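Local structure of ESX-1 secretion system protein eccD1 (Mycobacterium tuberculosis, 4KV2) at residues A57-P66 with G81-S92; I10-D18 with L42-F53. The protein forms part of the ESX-1 type VII secretion system, which delivers virulence factors such as EsxA and EsxB to host cells, and folds here as a ubiquitin-like domain. All coordinates share one frame; numbering follows the deposited sequence.

Overall arrangement
From the N terminus, strands 5-12 and 15-22 form a hairpin, helix 31-41 follows, and the chain then returns to the hairpin turn. There 10-18 meets 42-53, and interaction 2 closes a loop that holds the helix. Interaction 1 opens later: 57-66 pairs with 81-92 around an irregular excursion without helix or strand. The two loops therefore follow one another in series, neither nesting nor crossing. They meet in one sheet, because strand 86-91 lies between 5-12 and 62-64, and L88 O probably bonds to L11 N. F53 of interaction 2 also packs against W61 and L90 of interaction 1, joining the post-helix loop to the C-terminal strand and to the residue that precedes strand 62-64.

Interaction 1: residues A57-P66 with G81-S92; sequences AQGVWAFARP and GVVDGSLLTLVS
Strand 62-64 runs antiparallel to strand 86-91, their short axes 4.6 Å apart at 140°, with A62-V91 and A64-T89 as hydrogen-bonded pairs and F63-L90 as the non-hydrogen-bonded pair between them. A62 N and V91 N each bond to the other residue's carbonyl. At the second pair A64 O is gripped twice: T89 N approaches almost in line with the carbonyl at 2.6 Å, and T89 OG1 donates from above the carbonyl plane at 3.0 Å. The T89 hydroxyl is placed there by its torsion, with OG1 between the backbone N and the carbonyl carbon (chi1 59°), while CG2 packs on P66. On the same face, V91 CG2 lies 3.9 Å from A64 CB. The opposite face carries F63 and L90, which lie side by side and point the same way; F63 CE1 meets L90 CD2 at 3.9 Å. These two also touch helix 31-41, through I31 for F63 and V35 and L38 for L90. Just before the strand, the W61 ring comes up to the C-terminal end, and S92 CB sits over its six-membered ring in a CH-pi contact, 3.9 Å from the centroid, while L90 O lies at the ring edge. Waters join Q58 O to S92 O and V60 O to V91 O, extending the polar connection past the last bridge. At the other end the extended R65 side chain passes L88, and its NH2 bonds to A80 O and to a water, which in turn donates to S86 OG. Sheet order 15-22, 5-12, 86-91, 62-64, with a helix packed across the F63 and L90 face, is that of the ubiquitin-like beta-grasp fold, in which this contact pairs the short outer strand 62-64 with the inner C-terminal strand.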
# COMPACT_ATOMS: atom_id res chain seq x y z
N ALA A 57 10.69 12.51 -9.86
CA ALA A 57 10.35 13.92 -9.74
C ALA A 57 10.39 14.37 -8.28
O ALA A 57 9.95 13.65 -7.39
CB ALA A 57 8.97 14.19 -10.33
N GLN A 58 10.90 15.58 -8.04
CA GLN A 58 10.93 16.11 -6.69
C GLN A 58 9.60 16.76 -6.38
O GLN A 58 8.81 16.97 -7.28
CB GLN A 58 12.07 17.12 -6.54
CG GLN A 58 13.42 16.53 -6.85
CD GLN A 58 14.52 17.57 -6.80
OE1 GLN A 58 14.90 18.13 -7.81
NE2 GLN A 58 15.01 17.83 -5.61
N GLY A 59 9.34 17.06 -5.12
CA GLY A 59 8.10 17.73 -4.77
C GLY A 59 7.08 16.74 -4.25
O GLY A 59 7.33 15.54 -4.18
N VAL A 60 5.91 17.26 -3.92
CA VAL A 60 4.97 16.56 -3.07
C VAL A 60 4.02 15.83 -3.97
O VAL A 60 3.36 16.47 -4.77
CB VAL A 60 4.21 17.59 -2.19
CG1 VAL A 60 3.19 16.91 -1.29
CG2 VAL A 60 5.21 18.42 -1.38
N TRP A 61 3.96 14.50 -3.87
CA TRP A 61 3.07 13.67 -4.69
C TRP A 61 1.62 13.71 -4.20
O TRP A 61 1.37 13.75 -3.01
CB TRP A 61 3.53 12.22 -4.70
CG TRP A 61 4.77 11.96 -5.50
CD1 TRP A 61 6.02 11.75 -5.03
CD2 TRP A 61 4.87 11.91 -6.93
NE1 TRP A 61 6.90 11.55 -6.07
CE2 TRP A 61 6.22 11.66 -7.25
CE3 TRP A 61 3.94 12.05 -7.96
CZ2 TRP A 61 6.67 11.52 -8.57
CZ3 TRP A 61 4.39 11.92 -9.30
CH2 TRP A 61 5.75 11.66 -9.58
N ALA A 62 0.67 13.67 -5.13
CA ALA A 62 -0.77 13.56 -4.80
C ALA A 62 -1.44 12.82 -5.93
O ALA A 62 -0.85 12.67 -7.01
CB ALA A 62 -1.39 14.93 -4.60
N PHE A 63 -2.65 12.34 -5.66
CA PHE A 63 -3.50 11.77 -6.69
C PHE A 63 -4.32 12.88 -7.33
O PHE A 63 -4.65 13.89 -6.68
CB PHE A 63 -4.47 10.78 -6.11
CG PHE A 63 -3.82 9.56 -5.51
CD1 PHE A 63 -3.39 8.53 -6.33
CD2 PHE A 63 -3.64 9.45 -4.14
CE1 PHE A 63 -2.82 7.39 -5.78
CE2 PHE A 63 -3.05 8.30 -3.59
CZ PHE A 63 -2.65 7.27 -4.42
N ALA A 64 -4.64 12.70 -8.60
CA ALA A 64 -5.49 13.63 -9.31
C ALA A 64 -6.30 12.88 -10.34
O ALA A 64 -5.82 11.91 -10.96
CB ALA A 64 -4.66 14.70 -9.99
N ARG A 65 -7.52 13.31 -10.55
CA ARG A 65 -8.27 12.87 -11.71
C ARG A 65 -7.57 13.43 -12.95
O ARG A 65 -7.02 14.52 -12.88
CB ARG A 65 -9.71 13.32 -11.62
CG ARG A 65 -10.49 12.49 -10.63
CD ARG A 65 -11.96 12.80 -10.71
NE ARG A 65 -12.75 12.14 -9.68
CZ ARG A 65 -13.03 12.62 -8.47
NH1 ARG A 65 -12.58 13.81 -8.08
NH2 ARG A 65 -13.80 11.90 -7.66
N PRO A 66 -7.54 12.68 -14.06
CA PRO A 66 -6.71 13.14 -15.18
C PRO A 66 -6.95 14.58 -15.62
O PRO A 66 -8.09 14.94 -15.94
CB PRO A 66 -7.06 12.16 -16.31
CG PRO A 66 -7.48 10.91 -15.61
CD PRO A 66 -8.20 11.39 -14.38
N GLY A 81 -14.84 11.45 -3.04
CA GLY A 81 -15.85 10.93 -3.94
C GLY A 81 -15.32 10.00 -5.02
O GLY A 81 -15.92 9.86 -6.07
N VAL A 82 -14.22 9.32 -4.74
CA VAL A 82 -13.65 8.40 -5.72
C VAL A 82 -14.35 7.04 -5.63
O VAL A 82 -14.43 6.45 -4.54
CB VAL A 82 -12.13 8.24 -5.51
CG1 VAL A 82 -11.53 7.25 -6.49
CG2 VAL A 82 -11.43 9.59 -5.66
N VAL A 83 -14.82 6.54 -6.76
CA VAL A 83 -15.63 5.31 -6.84
C VAL A 83 -14.81 4.21 -7.47
O VAL A 83 -13.81 4.49 -8.12
CB VAL A 83 -16.95 5.53 -7.64
CG1 VAL A 83 -17.80 6.59 -6.97
CG2 VAL A 83 -16.70 5.92 -9.09
N ASP A 84 -15.22 2.95 -7.26
CA ASP A 84 -14.53 1.81 -7.88
C ASP A 84 -14.32 1.98 -9.39
O ASP A 84 -15.26 2.35 -10.12
CB ASP A 84 -15.26 0.48 -7.64
CG ASP A 84 -15.15 -0.02 -6.21
OD1 ASP A 84 -14.09 0.11 -5.58
OD2 ASP A 84 -16.14 -0.56 -5.71
N GLY A 85 -13.09 1.70 -9.84
CA GLY A 85 -12.72 1.78 -11.25
C GLY A 85 -12.33 3.17 -11.75
O GLY A 85 -11.97 3.33 -12.92
N SER A 86 -12.39 4.18 -10.89
CA SER A 86 -12.01 5.54 -11.26
C SER A 86 -10.57 5.58 -11.76
O SER A 86 -9.68 4.91 -11.20
CB SER A 86 -12.10 6.49 -10.06
OG SER A 86 -13.44 6.83 -9.71
N LEU A 87 -10.33 6.42 -12.78
CA LEU A 87 -8.98 6.70 -13.26
C LEU A 87 -8.40 7.83 -12.41
O LEU A 87 -9.01 8.90 -12.27
CB LEU A 87 -8.96 7.19 -14.72
CG LEU A 87 -9.16 6.24 -15.88
CD1 LEU A 87 -8.69 6.87 -17.19
CD2 LEU A 87 -8.40 4.96 -15.63
N LEU A 88 -7.21 7.57 -11.89
CA LEU A 88 -6.39 8.59 -11.27
C LEU A 88 -5.01 8.70 -11.91
O LEU A 88 -4.53 7.79 -12.61
CB LEU A 88 -6.27 8.29 -9.77
CG LEU A 88 -7.57 8.37 -8.96
CD1 LEU A 88 -7.36 7.97 -7.48
CD2 LEU A 88 -8.18 9.74 -9.01
N THR A 89 -4.37 9.84 -11.66
CA THR A 89 -2.98 10.06 -12.05
C THR A 89 -2.16 10.39 -10.80
O THR A 89 -2.73 10.67 -9.74
CB THR A 89 -2.84 11.18 -13.10
OG1 THR A 89 -3.37 12.41 -12.57
CG2 THR A 89 -3.58 10.82 -14.38
N LEU A 90 -0.84 10.31 -10.90
CA LEU A 90 0.05 10.76 -9.85
C LEU A 90 0.70 12.05 -10.31
O LEU A 90 1.24 12.12 -11.42
CB LEU A 90 1.12 9.71 -9.53
CG LEU A 90 0.64 8.55 -8.66
CD1 LEU A 90 1.65 7.41 -8.78
CD2 LEU A 90 0.47 9.03 -7.22
N VAL A 91 0.63 13.09 -9.47
CA VAL A 91 1.13 14.41 -9.84
C VAL A 91 1.99 14.98 -8.71
O VAL A 91 1.73 14.70 -7.56
CB VAL A 91 -0.03 15.39 -10.18
CG1 VAL A 91 -0.79 14.89 -11.41
CG2 VAL A 91 -0.99 15.58 -9.02
N SER A 92 2.99 15.79 -9.06
CA SER A 92 3.82 16.44 -8.04
C SER A 92 4.25 17.82 -8.49
O SER A 92 5.02 18.51 -7.82
CB SER A 92 5.05 15.60 -7.72
OG SER A 92 5.92 15.54 -8.83
OXT SER A 92 3.83 18.25 -9.55
O HOH W 1 7.71 18.44 -9.15
O HOH W 2 0.93 17.31 -6.12
O HOH W 3 -14.55 9.09 -9.10

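Interaction 2: residues I10-D18 with L42-F53; sequences ILTGRRMTD and LEDTPADVLGGF
The T12-R15 turn, a type II' beta turn linking strands 10-12 and 15-18, meets the irregular loop 42-53 closest at G13 and L50, whose CA atoms lie 4.0 Å apart. One backbone bond joins the segments, R14 N to V49 O at 2.8 Å and nearly straight at 165°. G13, at positive phi, packs its CA directly on the backbone of V49 to G51. T12 meets the loop with both branches: CG2 is 3.4 Å from F53 CB, the two side chains crossing at about a right angle, and OG1 faces L42 CD1 tip to tip. L50 CD2 closes in on T12 CG2 as well, at 3.7 Å. The hairpin is the N-terminal one of the ubiquitin-like beta-grasp fold, and 42-53 is the connection that leaves helix 31-41, so the contact fastens the helix exit to the hairpin tip. L42, directly after that helix, slides past R15 in the opposite direction, bringing its CD2 within 3.7 Å of R15 NH1. R15 starts with CG anti to the backbone N (chi1 176°) and bends at both chi2 and chi3, folding its guanidinium back past L42 CD2 until one face lies against T45 CG2. R14 reaches along the outside of the loop, one face of its guanidinium over V49 CA. R14 NH2 makes a long salt bridge with D48 OD2 at 3.6 Å; the two planes stand 82° apart and D48 is poorly ordered, which suggests a loose pairing. Further along the hairpin, T17 OG1 reaches L42 CD2 at 4.0 Å, and T17 also packs on M3 of the second subunit.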
# COMPACT_ATOMS: atom_id res chain seq x y z
N ILE A 10 -4.55 3.59 -12.14
CA ILE A 10 -3.60 4.67 -12.34
C ILE A 10 -3.17 4.72 -13.80
O ILE A 10 -2.68 3.72 -14.34
CB ILE A 10 -2.31 4.48 -11.49
CG1 ILE A 10 -2.66 4.31 -10.02
CG2 ILE A 10 -1.34 5.65 -11.72
CD1 ILE A 10 -3.55 5.40 -9.43
N LEU A 11 -3.36 5.88 -14.43
CA LEU A 11 -2.85 6.16 -15.77
C LEU A 11 -1.44 6.76 -15.73
O LEU A 11 -1.26 7.81 -15.14
CB LEU A 11 -3.79 7.15 -16.47
CG LEU A 11 -3.52 7.49 -17.95
CD1 LEU A 11 -3.50 6.24 -18.84
CD2 LEU A 11 -4.61 8.45 -18.41
N THR A 12 -0.48 6.12 -16.38
CA THR A 12 0.88 6.61 -16.52
C THR A 12 1.18 6.59 -18.01
O THR A 12 1.51 5.55 -18.58
CB THR A 12 1.90 5.75 -15.75
OG1 THR A 12 1.48 5.56 -14.39
CG2 THR A 12 3.24 6.41 -15.73
N GLY A 13 1.04 7.75 -18.66
CA GLY A 13 1.15 7.86 -20.11
C GLY A 13 0.03 7.06 -20.73
O GLY A 13 -1.15 7.42 -20.60
N ARG A 14 0.38 5.96 -21.38
CA ARG A 14 -0.60 5.10 -22.04
C ARG A 14 -0.94 3.90 -21.22
O ARG A 14 -1.83 3.15 -21.58
CB ARG A 14 -0.05 4.58 -23.35
CG ARG A 14 0.27 5.65 -24.35
CD ARG A 14 0.13 5.14 -25.77
NE ARG A 14 1.40 4.70 -26.34
CZ ARG A 14 2.39 5.52 -26.69
NH1 ARG A 14 2.28 6.83 -26.49
NH2 ARG A 14 3.51 5.03 -27.23
N ARG A 15 -0.17 3.67 -20.16
CA ARG A 15 -0.30 2.46 -19.37
C ARG A 15 -1.31 2.66 -18.26
O ARG A 15 -1.28 3.66 -17.56
CB ARG A 15 1.03 2.07 -18.76
CG ARG A 15 0.94 0.85 -17.83
CD ARG A 15 0.50 -0.39 -18.58
NE ARG A 15 1.56 -0.87 -19.46
CZ ARG A 15 2.53 -1.72 -19.11
NH1 ARG A 15 2.60 -2.21 -17.87
NH2 ARG A 15 3.44 -2.07 -20.00
N MET A 16 -2.18 1.68 -18.09
CA MET A 16 -3.04 1.65 -16.94
C MET A 16 -2.55 0.57 -15.97
O MET A 16 -2.16 -0.52 -16.39
CB MET A 16 -4.46 1.34 -17.36
CG MET A 16 -5.12 2.47 -18.12
SD MET A 16 -6.71 1.88 -18.70
CE MET A 16 -7.27 3.42 -19.43
N THR A 17 -2.61 0.89 -14.69
CA THR A 17 -2.30 -0.06 -13.66
C THR A 17 -3.41 -0.10 -12.60
O THR A 17 -3.65 0.89 -11.91
CB THR A 17 -0.95 0.26 -12.98
OG1 THR A 17 0.08 0.41 -13.99
CG2 THR A 17 -0.55 -0.83 -12.04
N ASP A 18 -4.05 -1.26 -12.44
CA ASP A 18 -5.14 -1.37 -11.46
C ASP A 18 -4.56 -1.57 -10.07
O ASP A 18 -3.70 -2.43 -9.89
CB ASP A 18 -6.09 -2.51 -11.81
CG ASP A 18 -6.90 -2.25 -13.07
OD1 ASP A 18 -6.76 -1.16 -13.68
OD2 ASP A 18 -7.67 -3.15 -13.47
N LEU A 42 6.58 -0.58 -12.96
CA LEU A 42 6.76 -0.05 -14.30
C LEU A 42 8.22 0.21 -14.65
O LEU A 42 8.51 0.93 -15.62
CB LEU A 42 5.95 1.23 -14.47
CG LEU A 42 4.44 1.11 -14.28
CD1 LEU A 42 3.80 2.49 -14.29
CD2 LEU A 42 3.79 0.24 -15.34
N GLU A 43 9.15 -0.40 -13.91
CA GLU A 43 10.57 -0.12 -14.12
C GLU A 43 11.07 -0.57 -15.49
O GLU A 43 11.95 0.08 -16.07
CB GLU A 43 11.44 -0.70 -13.00
CG GLU A 43 11.63 -2.22 -13.05
CD GLU A 43 12.32 -2.75 -11.81
OE1 GLU A 43 12.51 -1.97 -10.86
OE2 GLU A 43 12.67 -3.96 -11.77
N ASP A 44 10.50 -1.66 -16.01
CA ASP A 44 10.88 -2.21 -17.33
C ASP A 44 10.01 -1.71 -18.49
O ASP A 44 10.23 -2.10 -19.63
CB ASP A 44 10.84 -3.74 -17.30
CG ASP A 44 11.85 -4.34 -16.34
OD1 ASP A 44 12.88 -3.68 -16.04
OD2 ASP A 44 11.62 -5.48 -15.90
N THR A 45 9.04 -0.86 -18.20
CA THR A 45 8.15 -0.33 -19.23
C THR A 45 8.87 0.77 -20.04
O THR A 45 9.45 1.68 -19.46
CB THR A 45 6.86 0.21 -18.59
OG1 THR A 45 6.14 -0.89 -18.01
CG2 THR A 45 5.97 0.89 -19.60
N PRO A 46 8.84 0.69 -21.39
CA PRO A 46 9.48 1.76 -22.19
C PRO A 46 8.99 3.17 -21.83
O PRO A 46 7.83 3.34 -21.42
CB PRO A 46 9.12 1.40 -23.64
CG PRO A 46 8.86 -0.07 -23.61
CD PRO A 46 8.30 -0.38 -22.25
N ALA A 47 9.87 4.16 -21.94
CA ALA A 47 9.54 5.53 -21.52
C ALA A 47 8.51 6.23 -22.42
O ALA A 47 7.69 7.02 -21.93
CB ALA A 47 10.81 6.37 -21.44
N ASP A 48 8.55 5.94 -23.72
CA ASP A 48 7.58 6.53 -24.67
C ASP A 48 6.14 6.11 -24.35
O ASP A 48 5.20 6.87 -24.59
CB ASP A 48 7.95 6.20 -26.14
CG ASP A 48 7.71 4.74 -26.50
OD1 ASP A 48 8.17 3.84 -25.76
OD2 ASP A 48 7.07 4.48 -27.54
N VAL A 49 5.98 4.90 -23.80
CA VAL A 49 4.68 4.38 -23.39
C VAL A 49 4.21 5.09 -22.11
O VAL A 49 3.02 5.32 -21.93
CB VAL A 49 4.75 2.84 -23.21
CG1 VAL A 49 3.50 2.29 -22.51
CG2 VAL A 49 4.93 2.16 -24.55
N LEU A 50 5.15 5.47 -21.25
CA LEU A 50 4.83 6.22 -20.03
C LEU A 50 4.69 7.72 -20.24
O LEU A 50 4.48 8.45 -19.28
CB LEU A 50 5.89 5.94 -18.95
CG LEU A 50 6.03 4.46 -18.57
CD1 LEU A 50 7.14 4.29 -17.55
CD2 LEU A 50 4.70 3.90 -18.07
N GLY A 51 4.77 8.19 -21.49
CA GLY A 51 4.67 9.61 -21.79
C GLY A 51 5.70 10.41 -21.02
O GLY A 51 5.41 11.50 -20.56
N GLY A 52 6.89 9.84 -20.87
CA GLY A 52 7.98 10.48 -20.14
C GLY A 52 7.79 10.58 -18.62
O GLY A 52 8.52 11.32 -17.98
N PHE A 53 6.83 9.85 -18.05
CA PHE A 53 6.49 10.00 -16.63
C PHE A 53 7.73 9.79 -15.76
O PHE A 53 8.46 8.83 -15.93
CB PHE A 53 5.38 9.03 -16.20
CG PHE A 53 4.88 9.29 -14.81
CD1 PHE A 53 3.83 10.16 -14.60
CD2 PHE A 53 5.50 8.72 -13.70
CE1 PHE A 53 3.37 10.43 -13.32
CE2 PHE A 53 5.05 8.99 -12.41
CZ PHE A 53 3.99 9.85 -12.22